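Local structure of putidaredoxin reductase (Pseudomonas putida, 1Q1R) at residues A[14-28]-A[305-319]. The protein is an FAD-containing oxidoreductase that probably passes electrons from NADH to putidaredoxin, serving the cytochrome P450cam monooxygenase system. Numbering follows the deposited sequence.
With FAD (flavin-adenine dinucleotide), chain C.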
# COMPACT_ATOMS: atom_id res chain seq x y z
N LEU A 14 3.18 -5.46 -8.56
CA LEU A 14 2.00 -6.31 -8.56
C LEU A 14 0.94 -5.86 -9.57
O LEU A 14 0.37 -6.69 -10.29
CB LEU A 14 1.37 -6.34 -7.16
CG LEU A 14 0.06 -7.13 -7.01
CD1 LEU A 14 0.28 -8.62 -7.30
CD2 LEU A 14 -0.45 -6.96 -5.59
N ALA A 15 0.67 -4.56 -9.62
CA ALA A 15 -0.33 -4.03 -10.53
C ALA A 15 -0.04 -4.39 -11.98
O ALA A 15 -0.90 -4.94 -12.67
CB ALA A 15 -0.42 -2.51 -10.38
N GLY A 16 1.17 -4.10 -12.45
CA GLY A 16 1.53 -4.41 -13.82
C GLY A 16 1.52 -5.88 -14.15
O GLY A 16 0.95 -6.30 -15.16
N VAL A 17 2.14 -6.69 -13.29
CA VAL A 17 2.21 -8.13 -13.50
C VAL A 17 0.83 -8.78 -13.50
O VAL A 17 0.57 -9.69 -14.30
CB VAL A 17 3.10 -8.79 -12.40
CG1 VAL A 17 2.98 -10.31 -12.47
CG2 VAL A 17 4.56 -8.37 -12.59
N GLU A 18 -0.05 -8.33 -12.61
CA GLU A 18 -1.41 -8.88 -12.53
C GLU A 18 -2.19 -8.54 -13.81
O GLU A 18 -3.01 -9.32 -14.28
CB GLU A 18 -2.12 -8.31 -11.30
CG GLU A 18 -3.48 -8.94 -11.00
CD GLU A 18 -3.41 -10.45 -10.87
OE1 GLU A 18 -2.47 -10.96 -10.22
OE2 GLU A 18 -4.31 -11.13 -11.40
N VAL A 19 -1.92 -7.37 -14.38
CA VAL A 19 -2.59 -6.98 -15.62
C VAL A 19 -2.11 -7.93 -16.72
O VAL A 19 -2.90 -8.50 -17.47
CB VAL A 19 -2.25 -5.52 -16.02
CG1 VAL A 19 -2.65 -5.25 -17.47
CG2 VAL A 19 -2.97 -4.55 -15.09
N ALA A 20 -0.79 -8.11 -16.78
CA ALA A 20 -0.18 -8.98 -17.78
C ALA A 20 -0.75 -10.40 -17.77
O ALA A 20 -1.26 -10.88 -18.79
CB ALA A 20 1.34 -9.02 -17.57
N PHE A 21 -0.68 -11.07 -16.62
CA PHE A 21 -1.19 -12.43 -16.52
C PHE A 21 -2.71 -12.49 -16.58
O PHE A 21 -3.28 -13.46 -17.07
CB PHE A 21 -0.68 -13.11 -15.25
CG PHE A 21 0.76 -13.52 -15.33
CD1 PHE A 21 1.77 -12.62 -15.00
CD2 PHE A 21 1.11 -14.78 -15.79
CE1 PHE A 21 3.11 -12.98 -15.13
CE2 PHE A 21 2.45 -15.15 -15.92
CZ PHE A 21 3.45 -14.25 -15.59
N GLY A 22 -3.38 -11.45 -16.08
CA GLY A 22 -4.83 -11.43 -16.11
C GLY A 22 -5.27 -11.37 -17.56
O GLY A 22 -6.21 -12.06 -17.97
N LEU A 23 -4.58 -10.54 -18.33
CA LEU A 23 -4.85 -10.37 -19.75
C LEU A 23 -4.78 -11.71 -20.47
O LEU A 23 -5.72 -12.10 -21.17
CB LEU A 23 -3.82 -9.41 -20.34
CG LEU A 23 -4.28 -8.19 -21.13
CD1 LEU A 23 -5.55 -7.61 -20.56
CD2 LEU A 23 -3.16 -7.16 -21.12
N ARG A 24 -3.68 -12.42 -20.30
CA ARG A 24 -3.49 -13.71 -20.94
C ARG A 24 -4.43 -14.77 -20.39
O ARG A 24 -4.62 -15.83 -21.00
CB ARG A 24 -2.04 -14.17 -20.78
CG ARG A 24 -1.66 -15.32 -21.70
CD ARG A 24 -1.66 -14.86 -23.15
NE ARG A 24 -0.44 -14.13 -23.49
CZ ARG A 24 -0.29 -13.41 -24.59
NH1 ARG A 24 -1.29 -13.30 -25.47
NH2 ARG A 24 0.86 -12.80 -24.84
N ALA A 25 -5.02 -14.50 -19.23
CA ALA A 25 -5.94 -15.44 -18.60
C ALA A 25 -7.36 -15.23 -19.11
O ALA A 25 -8.17 -16.16 -19.12
CB ALA A 25 -5.89 -15.29 -17.09
N SER A 26 -7.66 -14.00 -19.52
CA SER A 26 -8.99 -13.66 -20.01
C SER A 26 -9.14 -13.87 -21.52
O SER A 26 -10.13 -13.45 -22.11
CB SER A 26 -9.33 -12.22 -19.65
OG SER A 26 -9.43 -12.06 -18.25
N GLY A 27 -8.14 -14.50 -22.14
CA GLY A 27 -8.22 -14.77 -23.57
C GLY A 27 -7.51 -13.82 -24.51
O GLY A 27 -7.80 -13.81 -25.71
N TRP A 28 -6.59 -13.02 -24.00
CA TRP A 28 -5.85 -12.09 -24.85
C TRP A 28 -4.87 -12.88 -25.72
O TRP A 28 -4.12 -13.71 -25.21
CB TRP A 28 -5.12 -11.06 -23.98
CG TRP A 28 -4.36 -10.02 -24.75
CD1 TRP A 28 -3.06 -10.09 -25.16
CD2 TRP A 28 -4.86 -8.75 -25.19
NE1 TRP A 28 -2.72 -8.94 -25.82
CE2 TRP A 28 -3.80 -8.10 -25.86
CE3 TRP A 28 -6.10 -8.11 -25.09
CZ2 TRP A 28 -3.94 -6.83 -26.42
CZ3 TRP A 28 -6.24 -6.84 -25.65
CH2 TRP A 28 -5.16 -6.21 -26.30
N ALA A 305 -4.77 -3.12 -6.03
CA ALA A 305 -4.04 -3.44 -7.25
C ALA A 305 -4.66 -4.63 -7.96
O ALA A 305 -4.81 -4.64 -9.18
CB ALA A 305 -2.57 -3.73 -6.93
N LEU A 306 -5.04 -5.65 -7.19
CA LEU A 306 -5.64 -6.85 -7.77
C LEU A 306 -6.98 -6.51 -8.44
O LEU A 306 -7.21 -6.88 -9.59
CB LEU A 306 -5.85 -7.91 -6.68
CG LEU A 306 -4.57 -8.44 -6.02
CD1 LEU A 306 -4.91 -9.41 -4.88
CD2 LEU A 306 -3.71 -9.13 -7.06
N GLU A 307 -7.84 -5.80 -7.71
CA GLU A 307 -9.15 -5.42 -8.24
C GLU A 307 -9.01 -4.60 -9.52
O GLU A 307 -9.62 -4.93 -10.54
CB GLU A 307 -9.93 -4.64 -7.18
CG GLU A 307 -11.24 -4.04 -7.68
CD GLU A 307 -12.05 -3.37 -6.59
OE1 GLU A 307 -11.45 -2.70 -5.72
OE2 GLU A 307 -13.29 -3.49 -6.60
N GLN A 308 -8.20 -3.55 -9.47
CA GLN A 308 -8.01 -2.70 -10.64
C GLN A 308 -7.36 -3.45 -11.80
O GLN A 308 -7.75 -3.27 -12.95
CB GLN A 308 -7.16 -1.47 -10.27
CG GLN A 308 -7.88 -0.51 -9.34
CD GLN A 308 -7.17 0.83 -9.18
OE1 GLN A 308 -7.60 1.68 -8.40
NE2 GLN A 308 -6.09 1.03 -9.93
N ALA A 309 -6.38 -4.29 -11.50
CA ALA A 309 -5.70 -5.05 -12.55
C ALA A 309 -6.65 -6.04 -13.22
O ALA A 309 -6.58 -6.26 -14.43
CB ALA A 309 -4.50 -5.79 -11.96
N ARG A 310 -7.54 -6.63 -12.44
CA ARG A 310 -8.49 -7.59 -12.99
C ARG A 310 -9.55 -6.88 -13.84
O ARG A 310 -10.01 -7.43 -14.84
CB ARG A 310 -9.13 -8.39 -11.85
CG ARG A 310 -8.20 -9.49 -11.35
CD ARG A 310 -8.47 -9.93 -9.93
NE ARG A 310 -7.45 -10.89 -9.50
CZ ARG A 310 -7.31 -11.36 -8.26
NH1 ARG A 310 -8.14 -10.95 -7.30
NH2 ARG A 310 -6.35 -12.23 -7.98
N LYS A 311 -9.90 -5.66 -13.45
CA LYS A 311 -10.89 -4.88 -14.19
C LYS A 311 -10.34 -4.51 -15.56
O LYS A 311 -11.04 -4.59 -16.57
CB LYS A 311 -11.25 -3.62 -13.40
CG LYS A 311 -12.35 -2.78 -14.03
CD LYS A 311 -12.71 -1.60 -13.14
CE LYS A 311 -13.81 -0.74 -13.76
NZ LYS A 311 -14.18 0.41 -12.88
N ILE A 312 -9.07 -4.11 -15.60
CA ILE A 312 -8.42 -3.74 -16.85
C ILE A 312 -8.37 -4.94 -17.80
O ILE A 312 -8.70 -4.83 -18.98
CB ILE A 312 -6.98 -3.23 -16.62
CG1 ILE A 312 -7.02 -1.83 -16.02
CG2 ILE A 312 -6.19 -3.25 -17.93
CD1 ILE A 312 -5.65 -1.19 -15.82
N ALA A 313 -7.96 -6.09 -17.27
CA ALA A 313 -7.86 -7.30 -18.06
C ALA A 313 -9.22 -7.65 -18.67
O ALA A 313 -9.31 -8.06 -19.83
CB ALA A 313 -7.37 -8.45 -17.20
N ALA A 314 -10.27 -7.48 -17.87
CA ALA A 314 -11.62 -7.77 -18.32
C ALA A 314 -12.02 -6.87 -19.48
O ALA A 314 -12.42 -7.35 -20.55
CB ALA A 314 -12.60 -7.59 -17.16
N ILE A 315 -11.89 -5.56 -19.28
CA ILE A 315 -12.24 -4.58 -20.30
C ILE A 315 -11.49 -4.77 -21.62
O ILE A 315 -12.10 -4.75 -22.70
CB ILE A 315 -12.00 -3.15 -19.79
CG1 ILE A 315 -12.90 -2.88 -18.58
CG2 ILE A 315 -12.27 -2.14 -20.90
CD1 ILE A 315 -12.65 -1.56 -17.89
N LEU A 316 -10.17 -4.95 -21.55
CA LEU A 316 -9.37 -5.12 -22.75
C LEU A 316 -9.67 -6.44 -23.47
O LEU A 316 -9.27 -6.63 -24.61
CB LEU A 316 -7.88 -5.07 -22.41
CG LEU A 316 -7.31 -3.76 -21.86
CD1 LEU A 316 -5.82 -3.93 -21.63
CD2 LEU A 316 -7.58 -2.63 -22.84
N CYS A 317 -10.37 -7.33 -22.79
CA CYS A 317 -10.71 -8.62 -23.39
C CYS A 317 -12.19 -8.71 -23.74
O CYS A 317 -12.71 -9.80 -23.99
CB CYS A 317 -10.33 -9.76 -22.44
SG CYS A 317 -8.54 -10.04 -22.30
N GLY A 318 -12.87 -7.57 -23.75
CA GLY A 318 -14.28 -7.55 -24.08
C GLY A 318 -15.16 -8.28 -23.09
O GLY A 318 -16.26 -8.71 -23.43
N LYS A 319 -14.68 -8.41 -21.85
CA LYS A 319 -15.45 -9.09 -20.81
C LYS A 319 -16.02 -8.07 -19.82
O LYS A 319 -15.63 -6.90 -19.83
CB LYS A 319 -14.57 -10.10 -20.08
CG LYS A 319 -14.20 -11.30 -20.93
CD LYS A 319 -13.33 -12.29 -20.16
CE LYS A 319 -13.29 -13.64 -20.87
NZ LYS A 319 -12.87 -13.51 -22.29
PA FAD C . 4.86 -0.60 -7.38
O1A FAD C . 5.57 0.63 -6.95
O2A FAD C . 4.98 -1.82 -6.55
O5B FAD C . 5.31 -0.98 -8.87
C5B FAD C . 5.57 0.03 -9.86
C4B FAD C . 6.85 -0.34 -10.62
O4B FAD C . 6.93 0.43 -11.88
C3B FAD C . 8.10 0.04 -9.81
O3B FAD C . 9.12 -0.95 -10.01
C2B FAD C . 8.54 1.34 -10.45
O2B FAD C . 9.94 1.53 -10.29
C1B FAD C . 8.22 1.07 -11.91
N9A FAD C . 8.24 2.29 -12.77
C8A FAD C . 7.72 3.49 -12.47
N7A FAD C . 7.95 4.33 -13.49
C5A FAD C . 8.61 3.66 -14.43
C6A FAD C . 9.12 3.99 -15.69
N6A FAD C . 8.98 5.23 -16.16
N1A FAD C . 9.76 3.05 -16.42
C2A FAD C . 9.91 1.80 -15.96
N3A FAD C . 9.43 1.46 -14.75
C4A FAD C . 8.79 2.36 -13.98
N1 FAD C . -0.53 -3.61 0.84
C2 FAD C . -1.50 -4.39 1.49
O2 FAD C . -2.64 -4.46 1.03
N3 FAD C . -1.15 -5.09 2.66
C4 FAD C . 0.17 -5.02 3.16
O4 FAD C . 0.47 -5.67 4.16
C4X FAD C . 1.13 -4.23 2.51
N5 FAD C . 2.42 -4.19 2.96
C5X FAD C . 3.40 -3.50 2.31
C6 FAD C . 4.73 -3.51 2.80
C7 FAD C . 5.74 -2.82 2.11
C7M FAD C . 7.18 -2.81 2.68
C8 FAD C . 5.44 -2.11 0.92
C8M FAD C . 6.52 -1.36 0.12
C9 FAD C . 4.11 -2.10 0.43
C9A FAD C . 3.10 -2.79 1.13
N10 FAD C . 1.76 -2.80 0.64
C10 FAD C . 0.78 -3.54 1.34
C1' FAD C . 1.39 -2.04 -0.58
C2' FAD C . 1.26 -2.98 -1.79
O2' FAD C . 2.42 -3.82 -1.85
C3' FAD C . 1.12 -2.18 -3.10
O3' FAD C . 0.02 -1.27 -2.97
C4' FAD C . 0.88 -3.12 -4.28
O4' FAD C . 1.97 -4.04 -4.40
C5' FAD C . 0.72 -2.36 -5.61
O5' FAD C . 1.97 -1.79 -6.06
P FAD C . 2.06 -1.23 -7.57
O1P FAD C . 2.37 -2.36 -8.47
O2P FAD C . 0.83 -0.45 -7.84
O3P FAD C . 3.30 -0.18 -7.52
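Ala305 CB rests against Leu14 CD2 and Ala15 CB and also lies near C5' of FAD, while Ala15 N donates to FAD O1P (3.0 Å). Leu306 CD2 meets Leu14 CD1, Glu18 CG and the Glu18 carboxylate. Ala309 presses its methyl between Glu18 CG (3.4 Å) and Val19 CG2 (3.7 Å). Extended Arg310 forms a long salt bridge from NE to Glu18 OE2 (3.7 Å), carboxylate and guanidinium planes nearly perpendicular (83°). With an alanine at Glu18, Arg310 would probably lose this distant carboxylate, and the methyls of Leu306 and Ala309 their cover. Ala313 CB packs on the Gly22 backbone, and Leu23 CD1 drops onto Ala313 CA (3.4 Å). Leu316 O lies in plane at the edge of the Trp28 ring, 3.2 Å from CZ3. Cys317 SG touches Ser26 CB; past the Schellman turn at Gly318, Lys319, bent at chi4 (53°), donates from NZ to Ser26 O (2.7 Å), a hydrogen bond tilted from the carbonyl plane. Small residues let helices 14-25 and 305-316, broadly codirectional and crossing at -35°, bring their axes to 8.2 Å; Gly16, in helix 14-25, is probably the last glycine of the Rossmann-type GxGxxG motif in the FAD domain of the glutathione reductase fold.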